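Local structure of uncharacterized protein (Parabacteroides merdae ATCC 43184, 4OPW) at residues L51-N56 and G67-V73; I18-I24 and I59-L64. The protein is of unknown function but probably acts in cell adhesion, as a beta-helical protein related to auto-transporter adhesin head domains. The contacts are given in a common frame with arbitrary orientation. Numbering follows the deposited sequence.

Contact 1: residues L51-N56 and G67-V73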
ATOM      1  N   LEU A  51      25.116  -0.142  13.841  1.00 16.23           N
ATOM      2  CA  LEU A  51      23.772  -0.670  14.086  1.00 15.85           C
ATOM      3  C   LEU A  51      23.494  -2.001  13.355  1.00 19.53           C
ATOM      4  O   LEU A  51      22.495  -2.661  13.673  1.00 16.57           O
ATOM      5  CB  LEU A  51      22.697   0.377  13.723  1.00 15.40           C
ATOM      6  CG  LEU A  51      22.714   1.646  14.598  1.00 17.49           C
ATOM      7  CD1 LEU A  51      21.594   2.607  14.165  1.00 16.58           C
ATOM      8  CD2 LEU A  51      22.543   1.301  16.094  1.00 15.97           C
ATOM      9  N   HIS A  52      24.386  -2.422  12.421  1.00 16.78           N
ATOM     10  CA  HIS A  52      24.178  -3.695  11.699  1.00 18.39           C
ATOM     11  C   HIS A  52      23.972  -4.899  12.652  1.00 21.83           C
ATOM     12  O   HIS A  52      23.094  -5.726  12.343  1.00 22.27           O
ATOM     13  CB  HIS A  52      25.310  -3.985  10.716  1.00 18.87           C
ATOM     14  CG  HIS A  52      25.204  -3.179   9.460  1.00 21.38           C
ATOM     15  ND1 HIS A  52      24.340  -3.545   8.436  1.00 22.44           N
ATOM     16  CD2 HIS A  52      25.836  -2.032   9.116  1.00 23.15           C
ATOM     17  CE1 HIS A  52      24.496  -2.630   7.496  1.00 21.98           C
ATOM     18  NE2 HIS A  52      25.381  -1.697   7.860  1.00 22.66           N
ATOM     19  N   PRO A  53      24.636  -4.985  13.841  1.00 18.60           N
ATOM     20  CA  PRO A  53      24.383  -6.150  14.725  1.00 19.71           C
ATOM     21  C   PRO A  53      22.956  -6.207  15.257  1.00 22.29           C
ATOM     22  O   PRO A  53      22.526  -7.271  15.694  1.00 22.32           O
ATOM     23  CB  PRO A  53      25.374  -5.926  15.885  1.00 22.17           C
ATOM     24  CG  PRO A  53      26.462  -5.114  15.285  1.00 25.21           C
ATOM     25  CD  PRO A  53      25.732  -4.150  14.392  1.00 20.46           C
ATOM     26  N   TYR A  54      22.219  -5.078  15.217  1.00 18.22           N
ATOM     27  CA  TYR A  54      20.848  -4.993  15.733  1.00 17.50           C
ATOM     28  C   TYR A  54      19.811  -5.113  14.619  1.00 19.57           C
ATOM     29  O   TYR A  54      18.625  -5.121  14.917  1.00 18.60           O
ATOM     30  CB  TYR A  54      20.644  -3.682  16.519  1.00 19.42           C
ATOM     31  CG  TYR A  54      21.702  -3.498  17.588  1.00 20.70           C
ATOM     32  CD1 TYR A  54      21.724  -4.308  18.722  1.00 22.86           C
ATOM     33  CD2 TYR A  54      22.768  -2.624  17.395  1.00 21.28           C
ATOM     34  CE1 TYR A  54      22.751  -4.210  19.667  1.00 24.44           C
ATOM     35  CE2 TYR A  54      23.802  -2.518  18.336  1.00 22.62           C
ATOM     36  CZ  TYR A  54      23.780  -3.305  19.475  1.00 29.04           C
ATOM     37  OH  TYR A  54      24.769  -3.203  20.430  1.00 26.46           O
ATOM     38  N   VAL A  55      20.244  -5.254  13.365  1.00 16.95           N
ATOM     39  CA  VAL A  55      19.304  -5.388  12.241  1.00 16.58           C
ATOM     40  C   VAL A  55      18.680  -6.790  12.280  1.00 21.97           C
ATOM     41  O   VAL A  55      19.390  -7.802  12.273  1.00 21.86           O
ATOM     42  CB  VAL A  55      19.960  -5.042  10.873  1.00 19.61           C
ATOM     43  CG1 VAL A  55      19.037  -5.409   9.701  1.00 20.17           C
ATOM     44  CG2 VAL A  55      20.316  -3.558  10.820  1.00 19.49           C
ATOM     45  N   ASN A  56      17.332  -6.819  12.369  1.00 18.89           N
ATOM     46  CA  ASN A  56      16.549  -8.053  12.409  1.00 18.46           C
ATOM     47  C   ASN A  56      15.998  -8.393  11.023  1.00 21.23           C
ATOM     48  O   ASN A  56      15.282  -7.590  10.443  1.00 20.61           O
ATOM     49  CB  ASN A  56      15.375  -7.904  13.414  1.00 20.30           C
ATOM     50  CG  ASN A  56      14.517  -9.140  13.572  1.00 29.78           C
ATOM     51  OD1 ASN A  56      15.001 -10.275  13.607  1.00 25.51           O
ATOM     52  ND2 ASN A  56      13.210  -8.947  13.686  1.00 27.55           N
ATOM     53  N   GLY A  67      13.435  -5.131  10.902  1.00 18.89           N
ATOM     54  CA  GLY A  67      13.431  -4.064  11.894  1.00 18.81           C
ATOM     55  C   GLY A  67      14.681  -4.172  12.743  1.00 21.42           C
ATOM     56  O   GLY A  67      15.736  -4.587  12.239  1.00 20.26           O
ATOM     57  N   PHE A  68      14.567  -3.819  14.019  1.00 17.99           N
ATOM     58  CA  PHE A  68      15.681  -3.952  14.967  1.00 17.50           C
ATOM     59  C   PHE A  68      15.374  -5.010  16.025  1.00 22.56           C
ATOM     60  O   PHE A  68      14.210  -5.343  16.252  1.00 21.56           O
ATOM     61  CB  PHE A  68      16.001  -2.614  15.660  1.00 17.37           C
ATOM     62  CG  PHE A  68      16.619  -1.564  14.773  1.00 16.47           C
ATOM     63  CD1 PHE A  68      17.850  -1.778  14.165  1.00 19.05           C
ATOM     64  CD2 PHE A  68      16.007  -0.320  14.610  1.00 17.68           C
ATOM     65  CE1 PHE A  68      18.417  -0.796  13.328  1.00 19.51           C
ATOM     66  CE2 PHE A  68      16.590   0.671  13.808  1.00 19.09           C
ATOM     67  CZ  PHE A  68      17.795   0.431  13.184  1.00 18.21           C
ATOM     68  N   LYS A  69      16.443  -5.546  16.637  1.00 19.45           N
ATOM     69  CA  LYS A  69      16.401  -6.539  17.720  0.50 19.82           C
ATOM     70  C   LYS A  69      17.638  -6.388  18.598  1.00 24.69           C
ATOM     71  O   LYS A  69      18.650  -5.841  18.148  1.00 26.34           O
ATOM     72  CB  LYS A  69      16.313  -7.979  17.164  0.50 22.54           C
ATOM     73  CG  LYS A  69      17.478  -8.356  16.232  0.50 43.10           C
ATOM     74  CD  LYS A  69      18.051  -9.740  16.485  0.50 55.22           C
ATOM     75  CE  LYS A  69      19.083 -10.116  15.444  0.50 65.95           C
ATOM     76  NZ  LYS A  69      20.295  -9.252  15.494  0.50 72.66           N
ATOM     77  N   GLY A  70      17.565  -6.881  19.831  1.00 22.19           N
ATOM     78  CA  GLY A  70      18.709  -6.900  20.752  1.00 22.25           C
ATOM     79  C   GLY A  70      19.123  -5.655  21.497  1.00 27.78           C
ATOM     80  O   GLY A  70      20.047  -5.715  22.316  1.00 30.25           O
ATOM     81  N   ALA A  71      18.500  -4.531  21.193  1.00 22.84           N
ATOM     82  CA  ALA A  71      18.731  -3.226  21.832  1.00 22.70           C
ATOM     83  C   ALA A  71      17.641  -2.287  21.446  1.00 25.91           C
ATOM     84  O   ALA A  71      16.963  -2.519  20.442  1.00 23.88           O
ATOM     85  CB  ALA A  71      20.082  -2.635  21.420  1.00 23.32           C
ATOM     86  N   LYS A  72      17.484  -1.203  22.218  1.00 24.65           N
ATOM     87  CA  LYS A  72      16.526  -0.150  21.880  1.00 23.65           C
ATOM     88  C   LYS A  72      17.316   0.880  21.052  1.00 23.02           C
ATOM     89  O   LYS A  72      18.296   1.422  21.552  1.00 20.02           O
ATOM     90  CB  LYS A  72      15.917   0.472  23.163  1.00 27.41           C
ATOM     91  CG  LYS A  72      15.104  -0.515  24.003  1.00 39.32           C
ATOM     92  CD  LYS A  72      15.422  -0.373  25.487  1.00 48.99           C
ATOM     93  CE  LYS A  72      14.528  -1.219  26.364  1.00 61.84           C
ATOM     94  NZ  LYS A  72      14.891  -1.097  27.802  1.00 74.07           N
ATOM     95  N   VAL A  73      16.927   1.108  19.789  1.00 18.88           N
ATOM     96  CA  VAL A  73      17.681   2.038  18.943  1.00 18.16           C
ATOM     97  C   VAL A  73      17.038   3.407  19.107  1.00 19.33           C
ATOM     98  O   VAL A  73      15.927   3.633  18.640  1.00 18.19           O
ATOM     99  CB  VAL A  73      17.762   1.569  17.455  1.00 21.10           C
ATOM    100  CG1 VAL A  73      18.486   2.604  16.593  1.00 19.65           C
ATOM    101  CG2 VAL A  73      18.462   0.202  17.350  1.00 20.98           C
TER
HETATM  102  O   HOH W   1      12.200  -6.208  14.159  1.00 29.84           O
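The last residues of a 3-10 segment, 52-54, run into strand 55-60, and the chain that returns along 67-69 pairs with it antiparallel. Asn56 and Gly67 form a hydrogen-bonded pair: Asn56 N reaches Gly67 O at 2.7 Å and Gly67 N reaches Asn56 O at 3.1 Å. Val55 and Phe68 follow as a non-hydrogen-bonded pair, CA atoms 4.8 Å apart, and Lys69 N bonds Tyr54 O at 2.8 Å. The 3-10 segment is held by Tyr54 N to Leu51 O at 2.9 Å and Val55 N to His52 O at 3.1 Å, and proline's fixed phi (-65° at Pro53) fits its conformation. This is the open end of the beta-hairpin made by strands 55-60 and 63-66, at the edge of the long sheet of the beta-helical, putative adhesin domain; at Gly67 the chain turns a corner and leaves that sheet, Gly70 then taking a glycine-favouring positive phi. The Phe68 ring packs against Tyr54 (CD1 to Tyr54 CB 4.1 Å) and Val55 (CE1 to Val55 CG2 4.2 Å). Tyr54 CE1 meets Ala71 CB at 3.6 Å, a small methyl leaving room for the ring, and Leu51 CD1 touches Val73 CG1 at 3.9 Å, where Val5 joins the cluster. On the exposed side the aliphatic part of Lys69 lies along Asn56 (CG to Asn56 CB 3.5 Å), while a water links Asn56 ND2 and Phe68 O, 3.0 Å from each.

Contact 2: residues I18-I24 and I59-L64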
ATOM      1  N   ILE A  18      19.247 -14.218   1.047  1.00 19.56           N
ATOM      2  CA  ILE A  18      18.045 -14.313   1.869  1.00 18.45           C
ATOM      3  C   ILE A  18      17.212 -15.501   1.411  1.00 23.54           C
ATOM      4  O   ILE A  18      17.194 -15.824   0.222  1.00 23.26           O
ATOM      5  CB  ILE A  18      17.238 -12.979   1.843  1.00 20.59           C
ATOM      6  CG1 ILE A  18      16.150 -12.949   2.950  1.00 21.74           C
ATOM      7  CG2 ILE A  18      16.655 -12.654   0.443  1.00 20.40           C
ATOM      8  CD1 ILE A  18      15.391 -11.572   3.093  1.00 23.17           C
ATOM      9  N   ASP A  19      16.503 -16.140   2.368  1.00 22.85           N
ATOM     10  CA  ASP A  19      15.592 -17.254   2.109  1.00 23.09           C
ATOM     11  C   ASP A  19      14.373 -16.765   1.325  1.00 23.08           C
ATOM     12  O   ASP A  19      14.185 -15.549   1.140  1.00 20.03           O
ATOM     13  CB  ASP A  19      15.138 -17.894   3.439  1.00 26.14           C
ATOM     14  CG  ASP A  19      16.158 -18.769   4.165  1.00 46.43           C
ATOM     15  OD1 ASP A  19      17.179 -19.140   3.545  1.00 47.41           O
ATOM     16  OD2 ASP A  19      15.925 -19.087   5.354  1.00 57.04           O
ATOM     17  N   ASP A  20      13.535 -17.715   0.863  1.00 21.54           N
ATOM     18  CA  ASP A  20      12.320 -17.377   0.124  1.00 19.60           C
ATOM     19  C   ASP A  20      11.274 -16.758   1.040  1.00 21.89           C
ATOM     20  O   ASP A  20      11.023 -17.260   2.147  1.00 22.51           O
ATOM     21  CB  ASP A  20      11.732 -18.658  -0.522  1.00 20.84           C
ATOM     22  CG  ASP A  20      12.493 -19.227  -1.699  1.00 28.44           C
ATOM     23  OD1 ASP A  20      13.493 -18.608  -2.117  1.00 28.17           O
ATOM     24  OD2 ASP A  20      12.084 -20.301  -2.204  1.00 31.95           O
ATOM     25  N   PHE A  21      10.660 -15.673   0.572  1.00 16.60           N
ATOM     26  CA  PHE A  21       9.533 -15.034   1.260  1.00 15.62           C
ATOM     27  C   PHE A  21       8.485 -14.649   0.225  1.00 20.07           C
ATOM     28  O   PHE A  21       8.843 -14.371  -0.922  1.00 19.41           O
ATOM     29  CB  PHE A  21       9.964 -13.817   2.112  1.00 15.57           C
ATOM     30  CG  PHE A  21      10.550 -12.663   1.334  1.00 16.52           C
ATOM     31  CD1 PHE A  21       9.731 -11.656   0.821  1.00 17.91           C
ATOM     32  CD2 PHE A  21      11.922 -12.583   1.106  1.00 17.94           C
ATOM     33  CE1 PHE A  21      10.269 -10.607   0.064  1.00 18.19           C
ATOM     34  CE2 PHE A  21      12.466 -11.509   0.381  1.00 20.31           C
ATOM     35  CZ  PHE A  21      11.637 -10.536  -0.147  1.00 17.89           C
ATOM     36  N   ASN A  22       7.208 -14.593   0.622  1.00 17.91           N
ATOM     37  CA  ASN A  22       6.154 -14.159  -0.304  1.00 18.35           C
ATOM     38  C   ASN A  22       5.285 -13.068   0.369  1.00 21.87           C
ATOM     39  O   ASN A  22       4.259 -12.653  -0.173  1.00 20.26           O
ATOM     40  CB  ASN A  22       5.297 -15.351  -0.790  1.00 19.67           C
ATOM     41  CG  ASN A  22       4.548 -16.071   0.311  1.00 29.76           C
ATOM     42  OD1 ASN A  22       4.499 -15.620   1.461  1.00 21.16           O
ATOM     43  ND2 ASN A  22       3.965 -17.224  -0.027  1.00 25.52           N
ATOM     44  N   ALA A  23       5.705 -12.614   1.572  1.00 17.47           N
ATOM     45  CA  ALA A  23       4.979 -11.615   2.337  1.00 17.25           C
ATOM     46  C   ALA A  23       5.968 -10.796   3.121  1.00 18.54           C
ATOM     47  O   ALA A  23       7.013 -11.311   3.554  1.00 18.47           O
ATOM     48  CB  ALA A  23       3.958 -12.280   3.269  1.00 17.94           C
ATOM     49  N   ILE A  24       5.668  -9.496   3.271  1.00 15.07           N
ATOM     50  CA  ILE A  24       6.561  -8.560   3.945  1.00 15.38           C
ATOM     51  C   ILE A  24       5.815  -7.820   5.056  1.00 20.72           C
ATOM     52  O   ILE A  24       4.677  -7.391   4.852  1.00 19.72           O
ATOM     53  CB  ILE A  24       7.161  -7.540   2.919  1.00 18.73           C
ATOM     54  CG1 ILE A  24       7.999  -8.240   1.821  1.00 19.43           C
ATOM     55  CG2 ILE A  24       8.016  -6.450   3.639  1.00 19.87           C
ATOM     56  CD1 ILE A  24       8.320  -7.343   0.547  1.00 20.38           C
ATOM     57  N   ILE A  59      12.496 -14.664   8.728  1.00 18.94           N
ATOM     58  CA  ILE A  59      11.460 -15.237   7.864  1.00 19.20           C
ATOM     59  C   ILE A  59      10.794 -16.405   8.617  1.00 24.90           C
ATOM     60  O   ILE A  59      11.474 -17.337   9.065  1.00 23.60           O
ATOM     61  CB  ILE A  59      12.006 -15.655   6.465  1.00 22.07           C
ATOM     62  CG1 ILE A  59      12.516 -14.421   5.682  1.00 22.05           C
ATOM     63  CG2 ILE A  59      10.932 -16.415   5.642  1.00 23.55           C
ATOM     64  CD1 ILE A  59      13.311 -14.740   4.410  1.00 28.43           C
ATOM     65  N   GLN A  60       9.472 -16.306   8.792  1.00 23.09           N
ATOM     66  CA  GLN A  60       8.653 -17.335   9.442  1.00 23.90           C
ATOM     67  C   GLN A  60       7.499 -17.652   8.520  1.00 26.40           C
ATOM     68  O   GLN A  60       6.769 -16.730   8.141  1.00 25.91           O
ATOM     69  CB  GLN A  60       8.139 -16.853  10.826  1.00 25.59           C
ATOM     70  CG  GLN A  60       9.220 -16.550  11.874  1.00 31.65           C
ATOM     71  CD  GLN A  60      10.082 -17.741  12.225  1.00 51.78           C
ATOM     72  OE1 GLN A  60       9.611 -18.880  12.340  1.00 49.08           O
ATOM     73  NE2 GLN A  60      11.368 -17.494  12.430  1.00 46.67           N
ATOM     74  N   ASP A  61       7.377 -18.920   8.079  1.00 23.19           N
ATOM     75  CA  ASP A  61       6.298 -19.351   7.174  1.00 23.52           C
ATOM     76  C   ASP A  61       6.214 -18.405   5.932  1.00 24.62           C
ATOM     77  O   ASP A  61       5.137 -17.929   5.559  1.00 22.81           O
ATOM     78  CB  ASP A  61       4.951 -19.414   7.946  1.00 25.07           C
ATOM     79  CG  ASP A  61       3.767 -19.980   7.178  1.00 35.91           C
ATOM     80  OD1 ASP A  61       3.986 -20.858   6.311  1.00 37.34           O
ATOM     81  OD2 ASP A  61       2.625 -19.517   7.421  1.00 43.38           O
ATOM     82  N   ARG A  62       7.394 -18.127   5.331  1.00 21.22           N
ATOM     83  CA  ARG A  62       7.605 -17.277   4.144  1.00 20.42           C
ATOM     84  C   ARG A  62       7.178 -15.794   4.369  1.00 22.12           C
ATOM     85  O   ARG A  62       7.068 -15.044   3.402  1.00 19.93           O
ATOM     86  CB  ARG A  62       6.936 -17.870   2.887  1.00 18.34           C
ATOM     87  CG  ARG A  62       7.672 -19.127   2.392  1.00 22.26           C
ATOM     88  CD  ARG A  62       6.953 -19.803   1.227  1.00 21.28           C
ATOM     89  NE  ARG A  62       5.670 -20.370   1.635  1.00 31.18           N
ATOM     90  CZ  ARG A  62       4.723 -20.768   0.793  1.00 43.50           C
ATOM     91  NH1 ARG A  62       4.898 -20.664  -0.516  1.00 32.92           N
ATOM     92  NH2 ARG A  62       3.582 -21.262   1.259  1.00 34.19           N
ATOM     93  N   VAL A  63       7.017 -15.365   5.640  1.00 18.08           N
ATOM     94  CA  VAL A  63       6.727 -13.962   5.971  1.00 17.45           C
ATOM     95  C   VAL A  63       8.021 -13.322   6.424  1.00 22.05           C
ATOM     96  O   VAL A  63       8.611 -13.748   7.422  1.00 22.76           O
ATOM     97  CB  VAL A  63       5.606 -13.784   7.028  1.00 20.46           C
ATOM     98  CG1 VAL A  63       5.353 -12.300   7.321  1.00 19.64           C
ATOM     99  CG2 VAL A  63       4.320 -14.489   6.576  1.00 20.41           C
ATOM    100  N   LEU A  64       8.466 -12.310   5.692  1.00 18.77           N
ATOM    101  CA  LEU A  64       9.674 -11.590   6.043  1.00 17.48           C
ATOM    102  C   LEU A  64       9.339 -10.392   6.935  1.00 20.22           C
ATOM    103  O   LEU A  64       8.510  -9.556   6.566  1.00 18.95           O
ATOM    104  CB  LEU A  64      10.413 -11.122   4.759  1.00 17.24           C
ATOM    105  CG  LEU A  64      11.514 -10.047   4.964  1.00 22.12           C
ATOM    106  CD1 LEU A  64      12.746 -10.618   5.729  1.00 20.99           C
ATOM    107  CD2 LEU A  64      11.984  -9.482   3.627  1.00 22.45           C
TER
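Ile59 and Leu64 are the main apolar bumps of this interface. Ile59 CD1 fits a hollow formed by the bend of 18-21, touching Ile18 CG1 at 3.7 Å, Asp19 CB at 3.8 Å and Phe21 CB at 4.2 Å; the CG1-CD1 arm of the beta-branched residue reaches in, while Ile59 CG2 lies 3.6 Å from Asp20 O. Leu64 CD2 sits over the Phe21 ring, 3.8 Å from the centroid and 8° off the normal, a CH-pi contact, while Leu64 CD1 meets Ile18 CD1 at 3.9 Å. Phe32 and Tyr34 of strand 31-36 also border this buried side, touching Leu64 and Phe21 respectively. On the other face, Ala23 CB lies 4.0 Å from Val63 CG2, two compact residues side by side. The type I' turn from Gln60 to Val63 brings Arg62 O to Asn22 N at 2.8 Å and, weakly, to Ala23 N at 3.3 Å. Strands 23-27 and 63-66 run parallel, Leu64 N bonding Ala23 O at 2.8 Å, as between neighbouring strands of a beta-helix wall. Aliphatic and aromatic groups thus fill the inner side, while charged Asp19, Asp20 and Arg62 stay exposed: the side-chain fit is mainly hydrophobic, and backbone hydrogen bonds set the strand alignment.

Contacts 1 and 2 lie about 19 Å apart, centre to centre, on the same side of the chain's centre. In chain order the segments come as 18-24, 51-56, 59-64 and 67-73, so the two contacts interleave. Strand 55-60 serves both: contact 1 joins its beginning to the chain leaving the hairpin, and contact 2 uses its end, the tight turn and strand 63-66. From strand 23-27 the long sheet continues through 90-94 to 226-232. Contact 1 thus closes the open end of the hairpin 55-60/63-66, and contact 2 joins that hairpin in parallel to strand 23-27, consistent with the hairpin covering the N-terminal end of the beta-helical stack.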